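Local coordinates for Alr3790 protein (Anabaena sp., PDB 3HIX) that is of unknown function but folds as a rhodanese-like domain, the family that includes sulfurtransferases, at residues A[65-68]-A[69-73]. Numbering follows the deposited sequence.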
loop_
_atom_site.group_PDB
_atom_site.type_symbol
_atom_site.label_atom_id
_atom_site.label_comp_id
_atom_site.label_asym_id
_atom_site.label_seq_id
_atom_site.Cartn_x
_atom_site.Cartn_y
_atom_site.Cartn_z
ATOM N N THR A 65 -3.423 7.202 4.189
ATOM C CA THR A 65 -1.998 6.974 3.966
ATOM C C THR A 65 -1.237 7.275 5.258
ATOM O O THR A 65 -0.487 6.436 5.748
ATOM C CB THR A 65 -1.492 7.852 2.802
ATOM O OG1 THR A 65 -2.174 7.461 1.605
ATOM C CG2 THR A 65 -0.003 7.678 2.582
ATOM N N SER A 66 -1.463 8.461 5.822
ATOM C CA SER A 66 -0.809 8.863 7.069
ATOM C C SER A 66 -1.081 7.872 8.188
ATOM O O SER A 66 -0.180 7.533 8.950
ATOM C CB SER A 66 -1.287 10.246 7.513
ATOM O OG SER A 66 -0.720 11.260 6.717
ATOM N N GLN A 67 -2.327 7.419 8.300
ATOM C CA GLN A 67 -2.675 6.448 9.337
ATOM C C GLN A 67 -1.792 5.202 9.209
ATOM O O GLN A 67 -1.213 4.731 10.183
ATOM C CB GLN A 67 -4.147 6.037 9.225
ATOM C CG GLN A 67 -4.525 4.899 10.172
ATOM C CD GLN A 67 -5.961 4.417 9.999
ATOM O OE1 GLN A 67 -6.403 3.500 10.693
ATOM N NE2 GLN A 67 -6.690 5.030 9.075
ATOM N N ALA A 68 -1.693 4.672 7.996
ATOM C CA ALA A 68 -0.879 3.483 7.744
ATOM C C ALA A 68 0.604 3.703 8.075
ATOM O O ALA A 68 1.246 2.852 8.694
ATOM C CB ALA A 68 -1.044 3.052 6.282
ATOM N N VAL A 69 1.152 4.849 7.679
ATOM C CA VAL A 69 2.560 5.132 7.953
ATOM C C VAL A 69 2.814 5.218 9.453
ATOM O O VAL A 69 3.826 4.739 9.945
ATOM C CB VAL A 69 3.009 6.454 7.304
ATOM C CG1 VAL A 69 4.462 6.739 7.656
ATOM C CG2 VAL A 69 2.847 6.371 5.795
ATOM N N ASN A 70 1.892 5.845 10.174
ATOM C CA ASN A 70 2.026 5.983 11.619
ATOM C C ASN A 70 1.947 4.598 12.281
ATOM O O ASN A 70 2.714 4.294 13.190
ATOM C CB ASN A 70 0.936 6.927 12.155
ATOM C CG ASN A 70 1.172 8.384 11.756
ATOM O OD1 ASN A 70 0.246 9.199 11.756
ATOM N ND2 ASN A 70 2.415 8.717 11.428
ATOM N N LEU A 71 1.028 3.758 11.815
ATOM C CA LEU A 71 0.897 2.405 12.359
ATOM C C LEU A 71 2.172 1.579 12.167
ATOM O O LEU A 71 2.597 0.864 13.071
ATOM C CB LEU A 71 -0.260 1.663 11.689
ATOM C CG LEU A 71 -1.679 2.025 12.111
ATOM C CD1 LEU A 71 -2.668 1.459 11.119
ATOM C CD2 LEU A 71 -1.939 1.488 13.511
ATOM N N LEU A 72 2.779 1.676 10.988
ATOM C CA LEU A 72 3.993 0.908 10.702
ATOM C C LEU A 72 5.187 1.425 11.490
ATOM O O LEU A 72 5.980 0.642 12.013
ATOM C CB LEU A 72 4.300 0.935 9.197
ATOM C CG LEU A 72 3.308 0.156 8.324
ATOM C CD1 LEU A 72 3.595 0.425 6.847
ATOM C CD2 LEU A 72 3.407 -1.338 8.632
ATOM N N ARG A 73 5.325 2.741 11.581
ATOM C CA ARG A 73 6.441 3.298 12.333
ATOM C C ARG A 73 6.291 2.955 13.810
ATOM O O ARG A 73 7.274 2.637 14.478
ATOM C CB ARG A 73 6.519 4.812 12.145
ATOM C CG ARG A 73 6.953 5.229 10.755
ATOM C CD ARG A 73 7.112 6.738 10.651
ATOM N NE ARG A 73 7.471 7.149 9.297
ATOM C CZ ARG A 73 7.328 8.385 8.830
ATOM N NH1 ARG A 73 6.836 9.337 9.613
ATOM N NH2 ARG A 73 7.649 8.664 7.573
#
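Thr65 to Ala68 and Val69 to Leu72 form consecutive turns of helix 62-74, the crossover helix between the parallel strands 55-58 and 80-82, and the contact is local, made one turn apart along it. Four i to i+4 backbone hydrogen bonds tie the turns together: Val69 N to Thr65 O, Asn70 N to Ser66 O at 2.9 Å, Leu71 N to Gln67 O and Leu72 N to Ala68 O. They are evenly straight, with N-H...O angles between 158° and 162°.

Side chains of the second turn fold back over the carbonyls of the first. Val69 CG2, set beside its own backbone N, lies 3.3 Å from Thr65 O, the acceptor of the Val69 N-H. Asn70 does likewise with its amide: a chi1 of -71° sets CG beside its own backbone N, 3.2 Å from Ser66 O. Both Asn70 OD1 and that carbonyl oxygen are acceptors, so their approach is not a hydrogen bond. Gln67 and Leu71 run side by side, Gln67 CG meeting Leu71 CD1 at 4.0 Å. Within the second turn, Val69 CG1 sits 3.4 Å above one face of the guanidinium of Arg73, toward its rim; Arg73 NH2 is hydrogen-bonded to Val80 O.

The buried flank faces the sheet and a neighbouring helix: Val69 and Leu72 pack on Val57, Val69 also on Val80, and Ala68 and Leu72 on Leu41 of helix 41-48. Near the helix start, Thr65 OG1 hydrogen-bonds to Gly61 O and Gly59 N. The i to i+4 bonding is that of any alpha-helix; the link between parallel strands 55-58 and 80-82, with Val69 packed on both and Leu72 on the first, marks a beta-alpha-beta crossover, here within the alpha/beta rhodanese-like fold.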